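Local atomic coordinates of AtGH3.15 acyl acid amido synthetase (Arabidopsis thaliana, PDB entry 6E1Q), a protein that conjugates amino acids, chiefly glutamine, to the auxin precursor indole-3-butyric acid and to the herbicide 2,4-DB, using ATP to activate the acyl acid. Residues 407-412 with 426-431; 302-307 with 443-448; 357-362 with 391-396. All blocks are in the same frame, centred on the assembly; numbering follows the deposited sequence.

Contact 1: residues 407-412 with 426-431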
loop_
_atom_site.group_PDB
_atom_site.type_symbol
_atom_site.label_atom_id
_atom_site.label_comp_id
_atom_site.label_asym_id
_atom_site.label_seq_id
_atom_site.Cartn_x
_atom_site.Cartn_y
_atom_site.Cartn_z
ATOM N N GLY A 407 10.336 -8.852 3.990
ATOM C CA GLY A 407 9.891 -8.157 5.183
ATOM C C GLY A 407 8.397 -8.186 5.425
ATOM O O GLY A 407 7.927 -7.504 6.343
ATOM N N ASP A 408 7.634 -8.908 4.607
ATOM C CA ASP A 408 6.230 -9.183 4.868
ATOM C C ASP A 408 6.093 -10.563 5.489
ATOM O O ASP A 408 6.958 -11.422 5.330
ATOM C CB ASP A 408 5.392 -9.143 3.590
ATOM C CG ASP A 408 5.424 -7.803 2.900
ATOM O OD1 ASP A 408 5.544 -6.769 3.590
ATOM O OD2 ASP A 408 5.318 -7.798 1.652
ATOM N N VAL A 409 4.979 -10.766 6.187
ATOM C CA VAL A 409 4.572 -12.069 6.699
ATOM C C VAL A 409 3.253 -12.429 6.028
ATOM O O VAL A 409 2.297 -11.646 6.051
ATOM C CB VAL A 409 4.440 -12.077 8.232
ATOM C CG1 VAL A 409 3.816 -13.414 8.728
ATOM C CG2 VAL A 409 5.804 -11.825 8.883
ATOM N N LEU A 410 3.229 -13.581 5.380
ATOM C CA LEU A 410 2.057 -14.100 4.696
ATOM C C LEU A 410 1.619 -15.400 5.359
ATOM O O LEU A 410 2.459 -16.174 5.825
ATOM C CB LEU A 410 2.377 -14.360 3.233
ATOM C CG LEU A 410 2.977 -13.180 2.457
ATOM C CD1 LEU A 410 3.281 -13.608 1.035
ATOM C CD2 LEU A 410 2.025 -12.000 2.483
ATOM N N ARG A 411 0.314 -15.655 5.385
ATOM C CA ARG A 411 -0.198 -16.955 5.800
ATOM C C ARG A 411 -0.680 -17.717 4.575
ATOM O O ARG A 411 -1.507 -17.211 3.812
ATOM C CB ARG A 411 -1.331 -16.838 6.828
ATOM C CG ARG A 411 -1.685 -18.213 7.511
ATOM C CD ARG A 411 -2.754 -18.106 8.603
ATOM N NE ARG A 411 -4.028 -17.630 8.062
ATOM C CZ ARG A 411 -4.475 -16.379 8.175
ATOM N NH1 ARG A 411 -3.757 -15.468 8.825
ATOM N NH2 ARG A 411 -5.636 -16.034 7.625
ATOM N N ALA A 412 -0.159 -18.930 4.396
ATOM C CA ALA A 412 -0.606 -19.800 3.312
ATOM C C ALA A 412 -2.033 -20.275 3.581
ATOM O O ALA A 412 -2.305 -20.867 4.632
ATOM C CB ALA A 412 0.345 -20.984 3.191
ATOM N N GLY A 426 1.062 -9.129 7.858
ATOM C CA GLY A 426 1.592 -7.822 8.204
ATOM C C GLY A 426 3.083 -7.741 7.972
ATOM O O GLY A 426 3.752 -8.728 7.668
ATOM N N ARG A 427 3.601 -6.518 8.096
ATOM C CA ARG A 427 5.039 -6.340 8.244
ATOM C C ARG A 427 5.485 -6.972 9.552
ATOM O O ARG A 427 4.687 -7.152 10.474
ATOM C CB ARG A 427 5.416 -4.859 8.240
ATOM C CG ARG A 427 4.972 -4.077 7.011
ATOM C CD ARG A 427 6.186 -3.528 6.261
ATOM N NE ARG A 427 6.670 -4.464 5.244
ATOM C CZ ARG A 427 7.728 -4.253 4.464
ATOM N NH1 ARG A 427 8.433 -3.137 4.580
ATOM N NH2 ARG A 427 8.086 -5.164 3.568
ATOM N N GLN A 428 6.774 -7.286 9.655
ATOM C CA GLN A 428 7.310 -7.810 10.915
ATOM C C GLN A 428 7.930 -6.632 11.660
ATOM O O GLN A 428 9.089 -6.283 11.444
ATOM C CB GLN A 428 8.323 -8.921 10.666
ATOM C CG GLN A 428 8.089 -10.169 11.506
ATOM C CD GLN A 428 9.044 -11.289 11.147
ATOM O OE1 GLN A 428 9.779 -11.205 10.158
ATOM N NE2 GLN A 428 9.035 -12.350 11.947
ATOM N N LYS A 429 7.154 -5.994 12.535
ATOM C CA LYS A 429 7.587 -4.691 13.030
ATOM C C LYS A 429 7.111 -4.447 14.451
ATOM O O LYS A 429 5.907 -4.409 14.712
ATOM C CB LYS A 429 7.088 -3.563 12.113
ATOM C CG LYS A 429 7.872 -2.273 12.317
ATOM C CD LYS A 429 6.996 -1.034 12.363
ATOM C CE LYS A 429 7.775 0.197 11.877
ATOM N NZ LYS A 429 8.736 0.705 12.909
ATOM N N VAL A 430 8.060 -4.247 15.355
ATOM C CA VAL A 430 7.736 -3.801 16.703
ATOM C C VAL A 430 7.337 -2.333 16.627
ATOM O O VAL A 430 8.082 -1.507 16.090
ATOM C CB VAL A 430 8.931 -4.009 17.647
ATOM C CG1 VAL A 430 8.613 -3.478 19.044
ATOM C CG2 VAL A 430 9.323 -5.474 17.696
ATOM N N VAL A 431 6.152 -2.002 17.136
ATOM C CA VAL A 431 5.712 -0.614 17.186
ATOM C C VAL A 431 5.713 -0.043 18.604
ATOM O O VAL A 431 5.818 1.185 18.757
ATOM C CB VAL A 431 4.321 -0.432 16.542
ATOM C CG1 VAL A 431 4.330 -0.883 15.086
ATOM C CG2 VAL A 431 3.263 -1.182 17.325
#

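Contact 2: residues 302-307 with 443-448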
loop_
_atom_site.group_PDB
_atom_site.type_symbol
_atom_site.label_atom_id
_atom_site.label_comp_id
_atom_site.label_asym_id
_atom_site.label_seq_id
_atom_site.Cartn_x
_atom_site.Cartn_y
_atom_site.Cartn_z
ATOM N N THR A 302 -5.339 -4.403 2.675
ATOM C CA THR A 302 -4.876 -5.406 3.620
ATOM C C THR A 302 -3.904 -4.785 4.624
ATOM O O THR A 302 -3.385 -3.682 4.435
ATOM C CB THR A 302 -4.199 -6.559 2.866
ATOM O OG1 THR A 302 -3.086 -6.038 2.118
ATOM C CG2 THR A 302 -5.191 -7.231 1.905
ATOM N N GLY A 303 -3.646 -5.525 5.699
ATOM C CA GLY A 303 -2.680 -5.066 6.682
ATOM C C GLY A 303 -3.181 -3.818 7.385
ATOM O O GLY A 303 -4.346 -3.730 7.779
ATOM N N THR A 304 -2.293 -2.825 7.520
ATOM C CA THR A 304 -2.673 -1.566 8.156
ATOM C C THR A 304 -3.841 -0.905 7.434
ATOM O O THR A 304 -4.670 -0.243 8.068
ATOM C CB THR A 304 -1.469 -0.613 8.214
ATOM O OG1 THR A 304 -1.788 0.527 9.036
ATOM C CG2 THR A 304 -1.051 -0.152 6.789
ATOM N N MET A 305 -3.963 -1.125 6.120
ATOM C CA MET A 305 -5.016 -0.458 5.367
ATOM C C MET A 305 -6.389 -1.053 5.634
ATOM O O MET A 305 -7.397 -0.413 5.308
ATOM C CB MET A 305 -4.717 -0.507 3.869
ATOM C CG MET A 305 -3.497 0.330 3.456
ATOM S SD MET A 305 -3.703 2.054 4.021
ATOM C CE MET A 305 -2.001 2.613 4.004
ATOM N N ALA A 306 -6.455 -2.263 6.199
ATOM C CA ALA A 306 -7.758 -2.848 6.524
ATOM C C ALA A 306 -8.564 -1.964 7.461
ATOM O O ALA A 306 -9.797 -2.063 7.484
ATOM C CB ALA A 306 -7.587 -4.241 7.147
ATOM N N GLN A 307 -7.893 -1.091 8.221
ATOM C CA GLN A 307 -8.577 -0.228 9.175
ATOM C C GLN A 307 -9.543 0.737 8.496
ATOM O O GLN A 307 -10.533 1.145 9.110
ATOM C CB GLN A 307 -7.553 0.571 9.983
ATOM C CG GLN A 307 -6.688 -0.283 10.919
ATOM C CD GLN A 307 -7.485 -0.913 12.069
ATOM O OE1 GLN A 307 -8.373 -0.277 12.662
ATOM N NE2 GLN A 307 -7.159 -2.162 12.391
ATOM N N ASP A 443 -0.427 -7.194 15.844
ATOM C CA ASP A 443 -1.171 -7.407 17.087
ATOM C C ASP A 443 -1.888 -6.139 17.533
ATOM O O ASP A 443 -3.038 -6.195 17.985
ATOM C CB ASP A 443 -0.214 -7.858 18.174
ATOM C CG ASP A 443 0.349 -9.247 17.913
ATOM O OD1 ASP A 443 -0.409 -10.136 17.475
ATOM O OD2 ASP A 443 1.546 -9.441 18.180
ATOM N N LEU A 444 -1.199 -4.991 17.457
ATOM C CA LEU A 444 -1.830 -3.720 17.818
ATOM C C LEU A 444 -3.030 -3.428 16.919
ATOM O O LEU A 444 -4.067 -2.948 17.390
ATOM C CB LEU A 444 -0.803 -2.581 17.738
ATOM C CG LEU A 444 -1.392 -1.194 18.003
ATOM C CD1 LEU A 444 -1.972 -1.157 19.395
ATOM C CD2 LEU A 444 -0.353 -0.095 17.812
ATOM N N LEU A 445 -2.904 -3.719 15.618
ATOM C CA LEU A 445 -4.016 -3.533 14.684
ATOM C C LEU A 445 -5.210 -4.416 15.049
ATOM O O LEU A 445 -6.367 -3.970 15.028
ATOM C CB LEU A 445 -3.534 -3.826 13.259
ATOM C CG LEU A 445 -2.633 -2.758 12.617
ATOM C CD1 LEU A 445 -1.902 -3.290 11.377
ATOM C CD2 LEU A 445 -3.459 -1.523 12.229
ATOM N N LYS A 446 -4.956 -5.689 15.364
ATOM C CA LYS A 446 -6.076 -6.551 15.728
ATOM C C LYS A 446 -6.704 -6.103 17.040
ATOM O O LYS A 446 -7.935 -6.127 17.185
ATOM C CB LYS A 446 -5.633 -8.014 15.813
ATOM C CG LYS A 446 -6.759 -8.905 16.335
ATOM C CD LYS A 446 -6.574 -10.388 16.044
ATOM C CE LYS A 446 -7.844 -11.166 16.412
ATOM N NZ LYS A 446 -8.193 -11.053 17.869
ATOM N N ALA A 447 -5.877 -5.656 17.995
ATOM C CA ALA A 447 -6.400 -5.162 19.268
ATOM C C ALA A 447 -7.323 -3.965 19.062
ATOM O O ALA A 447 -8.411 -3.897 19.641
ATOM C CB ALA A 447 -5.243 -4.787 20.192
ATOM N N VAL A 448 -6.889 -3.002 18.241
ATOM C CA VAL A 448 -7.679 -1.798 17.983
ATOM C C VAL A 448 -8.943 -2.142 17.201
ATOM O O VAL A 448 -10.018 -1.594 17.459
ATOM C CB VAL A 448 -6.813 -0.758 17.240
ATOM C CG1 VAL A 448 -7.676 0.301 16.579
ATOM C CG2 VAL A 448 -5.804 -0.121 18.190
#

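Contact 3: residues 357-362 with 391-396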
loop_
_atom_site.group_PDB
_atom_site.type_symbol
_atom_site.label_atom_id
_atom_site.label_comp_id
_atom_site.label_asym_id
_atom_site.label_seq_id
_atom_site.Cartn_x
_atom_site.Cartn_y
_atom_site.Cartn_z
ATOM N N PHE A 357 10.858 -18.023 -5.684
ATOM C CA PHE A 357 10.240 -17.644 -4.419
ATOM C C PHE A 357 10.482 -18.724 -3.380
ATOM O O PHE A 357 10.042 -19.865 -3.551
ATOM C CB PHE A 357 8.737 -17.420 -4.592
ATOM C CG PHE A 357 8.388 -16.354 -5.592
ATOM C CD1 PHE A 357 8.637 -15.021 -5.313
ATOM C CD2 PHE A 357 7.797 -16.679 -6.794
ATOM C CE1 PHE A 357 8.315 -14.040 -6.229
ATOM C CE2 PHE A 357 7.462 -15.711 -7.696
ATOM C CZ PHE A 357 7.732 -14.382 -7.418
ATOM N N GLU A 358 11.169 -18.366 -2.305
ATOM C CA GLU A 358 11.284 -19.218 -1.131
ATOM C C GLU A 358 10.544 -18.577 0.033
ATOM O O GLU A 358 10.110 -17.423 -0.028
ATOM C CB GLU A 358 12.750 -19.466 -0.771
ATOM C CG GLU A 358 13.514 -20.234 -1.843
ATOM C CD GLU A 358 15.002 -20.258 -1.568
ATOM O OE1 GLU A 358 15.650 -19.198 -1.715
ATOM O OE2 GLU A 358 15.521 -21.334 -1.199
ATOM N N PHE A 359 10.392 -19.340 1.109
ATOM C CA PHE A 359 9.574 -18.868 2.219
ATOM C C PHE A 359 10.228 -19.261 3.527
ATOM O O PHE A 359 10.500 -20.440 3.771
ATOM C CB PHE A 359 8.145 -19.397 2.117
ATOM C CG PHE A 359 7.417 -18.833 0.935
ATOM C CD1 PHE A 359 7.527 -19.437 -0.309
ATOM C CD2 PHE A 359 6.719 -17.637 1.039
ATOM C CE1 PHE A 359 6.911 -18.882 -1.419
ATOM C CE2 PHE A 359 6.093 -17.088 -0.058
ATOM C CZ PHE A 359 6.192 -17.718 -1.290
ATOM N N LEU A 360 10.477 -18.260 4.348
ATOM C CA LEU A 360 11.061 -18.443 5.661
ATOM C C LEU A 360 9.934 -18.583 6.680
ATOM O O LEU A 360 9.094 -17.681 6.812
ATOM C CB LEU A 360 11.965 -17.247 5.958
ATOM C CG LEU A 360 12.679 -17.080 7.284
ATOM C CD1 LEU A 360 13.351 -18.380 7.705
ATOM C CD2 LEU A 360 13.691 -15.947 7.112
ATOM N N GLU A 361 9.896 -19.726 7.374
ATOM C CA GLU A 361 8.921 -19.917 8.445
ATOM C C GLU A 361 9.102 -18.842 9.503
ATOM O O GLU A 361 10.226 -18.523 9.893
ATOM C CB GLU A 361 9.074 -21.297 9.088
ATOM C CG GLU A 361 8.836 -22.479 8.172
ATOM C CD GLU A 361 8.746 -23.792 8.941
ATOM O OE1 GLU A 361 9.431 -23.927 9.975
ATOM O OE2 GLU A 361 7.988 -24.690 8.514
ATOM N N VAL A 362 7.992 -18.295 9.982
ATOM C CA VAL A 362 8.012 -17.124 10.853
ATOM C C VAL A 362 7.908 -17.497 12.327
ATOM O O VAL A 362 8.677 -16.992 13.146
ATOM C CB VAL A 362 6.893 -16.142 10.443
ATOM C CG1 VAL A 362 6.626 -15.155 11.560
ATOM C CG2 VAL A 362 7.284 -15.434 9.168
ATOM N N TYR A 391 4.724 -17.209 6.865
ATOM C CA TYR A 391 5.986 -17.211 6.148
ATOM C C TYR A 391 6.379 -15.799 5.746
ATOM O O TYR A 391 5.524 -14.950 5.485
ATOM C CB TYR A 391 5.904 -18.064 4.896
ATOM C CG TYR A 391 5.656 -19.540 5.116
ATOM C CD1 TYR A 391 6.717 -20.424 5.311
ATOM C CD2 TYR A 391 4.368 -20.055 5.077
ATOM C CE1 TYR A 391 6.488 -21.794 5.487
ATOM C CE2 TYR A 391 4.123 -21.414 5.249
ATOM C CZ TYR A 391 5.184 -22.276 5.454
ATOM O OH TYR A 391 4.932 -23.621 5.612
ATOM N N GLU A 392 7.686 -15.576 5.648
ATOM C CA GLU A 392 8.223 -14.371 5.035
ATOM C C GLU A 392 8.782 -14.717 3.663
ATOM O O GLU A 392 9.634 -15.609 3.566
ATOM C CB GLU A 392 9.312 -13.749 5.921
ATOM C CG GLU A 392 10.017 -12.577 5.237
ATOM C CD GLU A 392 11.115 -11.924 6.076
ATOM O OE1 GLU A 392 11.555 -12.498 7.101
ATOM O OE2 GLU A 392 11.542 -10.821 5.681
ATOM N N PRO A 393 8.365 -14.062 2.580
ATOM C CA PRO A 393 8.911 -14.422 1.264
ATOM C C PRO A 393 10.388 -14.068 1.155
ATOM O O PRO A 393 10.860 -13.077 1.716
ATOM C CB PRO A 393 8.067 -13.602 0.280
ATOM C CG PRO A 393 6.845 -13.193 1.067
ATOM C CD PRO A 393 7.354 -13.000 2.479
ATOM N N VAL A 394 11.111 -14.917 0.432
ATOM C CA VAL A 394 12.536 -14.797 0.182
ATOM C C VAL A 394 12.686 -14.910 -1.331
ATOM O O VAL A 394 12.493 -15.999 -1.897
ATOM C CB VAL A 394 13.331 -15.890 0.919
ATOM C CG1 VAL A 394 14.796 -15.817 0.586
ATOM C CG2 VAL A 394 13.124 -15.771 2.435
ATOM N N VAL A 395 12.974 -13.791 -1.997
ATOM C CA VAL A 395 12.830 -13.705 -3.445
ATOM C C VAL A 395 14.194 -13.630 -4.108
ATOM O O VAL A 395 15.128 -12.990 -3.611
ATOM C CB VAL A 395 11.943 -12.517 -3.876
ATOM C CG1 VAL A 395 10.578 -12.590 -3.182
ATOM C CG2 VAL A 395 12.652 -11.156 -3.606
ATOM N N THR A 396 14.303 -14.230 -5.266
ATOM C CA THR A 396 15.467 -14.205 -6.090
ATOM C C THR A 396 14.920 -13.718 -7.407
ATOM O O THR A 396 14.043 -14.303 -7.964
ATOM C CB THR A 396 16.092 -15.559 -6.223
ATOM O OG1 THR A 396 16.712 -15.870 -5.010
ATOM C CG2 THR A 396 17.109 -15.543 -7.237
HETATM O O HOH W 1 14.810 -17.054 -3.320
#

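Contact 1: residues 407-412 with 426-431
Asp408 and Arg427 each carry CG anti to the carbonyl carbon, beside the backbone N (chi1 -61° in Asp408), and Arg427 then bends at chi2 and again at chi3. The double bend turns the arginine back: its CB bond leads away from the 407-412 strand, yet its guanidinium returns to the aspartate and forms a salt bridge. The grip is side-on, with two nitrogens on one oxygen. Arg427 NE lies 3.1 Å from Asp408 OD1 and meets it nearly along the C-O axis, whereas Arg427 NH2, 3.0 Å from the same Asp408 OD1, approaches from above the carboxylate plane. OD1 itself stays close to the guanidinium plane, although the two flat groups are turned 56° apart. Arg427 is poorly ordered, so the exact geometry of this grip should be read with some caution. The other carboxylate oxygen, OD2, is hydrogen-bonded to the hydroxyl of Tyr326; both Asp408 and Tyr326 belong to the ATP site. The pair sits near the open end of the beta hairpin formed by strands 404-416 and 419-427, in the GH3 central domain. In the backbone, Asp408 and Arg427 are an antiparallel non-hydrogen-bonded pair, and the next pair is hydrogen-bonded: Val409 N donates to Gly426 O at 2.8 Å, while Gly426 N returns a weak bond to Val409 O at 3.3 Å. Val409 suits an extended strand, and its CG2 packs against CG of Gln428 at 3.9 Å, the two side chains crossing at about a right angle. Gly407 must be glycine: at phi 87° a CB would press on the carbonyl oxygen of the residue before, and would also crowd Arg427 NH2.

Contact 2: residues 302-307 with 443-448
Leu445 and Gln307 each point toward the opposite segment, and their side chains then pass at a slant, the forked end of the leucine lying against the bent amide chain. The two methyls divide the work. Leu445 CD1 rests on backbone, 3.7 Å from Thr304 CA, with the carbonyl carbon of Gly303 a little farther off; Leu445 CD2 lies 3.7 Å from Gln307 CG and also borders the hydroxyl of Thr304, its distance to Thr304 OG1 being 4.1 Å. Leucine suits the place because one branched side chain can serve both the turn and the aliphatic part of the glutamine. Gln307 bends at chi2 (-67°), which carries CD round toward the helix. From there Gln307 NE2 gives a weak hydrogen bond to Leu445 O, 3.3 Å long and far from straight at 123°, and its stronger partner is Thr449 OG1, which is itself hydrogen-bonded to Leu445 O. The contact joins a 3-10 turn of the GH3 N-terminal domain, just after the ATP-binding Thr302, to helix 441-452, whose residues 443-448 belong to the GH3 C-terminal domain. In the ANL superfamily to which GH3 enzymes belong, the C-terminal domain swings against the larger N-terminal one during catalysis, so this small interface probably reflects the particular domain orientation captured here. Gln307 and Val448 cross at about a right angle, with Gln307 OE1 4.0 Å from Val448 CG1; the polar need of OE1 is met by Lys452 NZ. Thr304 holds OG1 anti to its backbone N (chi1 -170°), where the hydroxyl is hydrogen-bonded to Arg559 NE. Gly303 takes a positive phi, for which glycine is favoured, as the chain enters the turn.

Contact 3: residues 357-362 with 391-396
Phe359 begins its contact with strand 390-396 at CB, which lies 3.6 Å from CD1 of Tyr391; the two side chains cross at about a right angle. Farther out, Phe359 CD2 comes to 3.9 Å from Pro393 CA, and Phe359 CE2 reaches the proline ring at Pro393 CB, 4.0 Å away. The aromatic ring also stacks with Phe422. An alanine here would probably leave the flank of Pro393 and the ring of Phe422 without this packing partner, opening a gap in a buried layer. Proline fits opposite because Phe359 and Pro393 form a non-hydrogen-bonded pair, and its missing N-H costs nothing toward this strand. Glu361 runs alongside Tyr391, its CG 3.6 Å from Tyr391 CE1. On the other face, Leu360 CB touches Val394 CG2 at 4.0 Å, and a water links OE1 of Glu358 with Val394 O and Thr396 OG1. OE2 of Glu358 pairs with Lys59 and Arg403, a fitting use for a buried carboxylate. Glu358 exchanges two backbone hydrogen bonds with Val394, and Leu360 two with Glu392; the Leu360 N to Glu392 O bond is nearly straight at 174°. Alternating hydrogen-bonded and non-hydrogen-bonded pairs of this kind define a regular antiparallel strand pair, here within the GH3 central domain.

How the contacts relate
Contacts 1 and 3 are neighbouring strand pairs of one sheet region, their centres 11 Å apart. Strands 390-396 and 404-416 run side by side, and Leu410 N lies 2.7 Å from Tyr391 O, probably as a hydrogen bond; Asp408 O also comes to 3.3 Å from Pro393 CD. Contact 2 touches contact 1 through Val431 CG2 and Leu444 CD2, 3.8 Å apart, but stays about 10 Å from contact 3 at the nearest atoms. Asp408 and Thr302 bring contacts 1 and 2 to the ATP site. The side chain of Asp408 is about 10 Å from a bound (2,4-dichlorophenoxy)acetic acid, that of Phe357 about 11 Å.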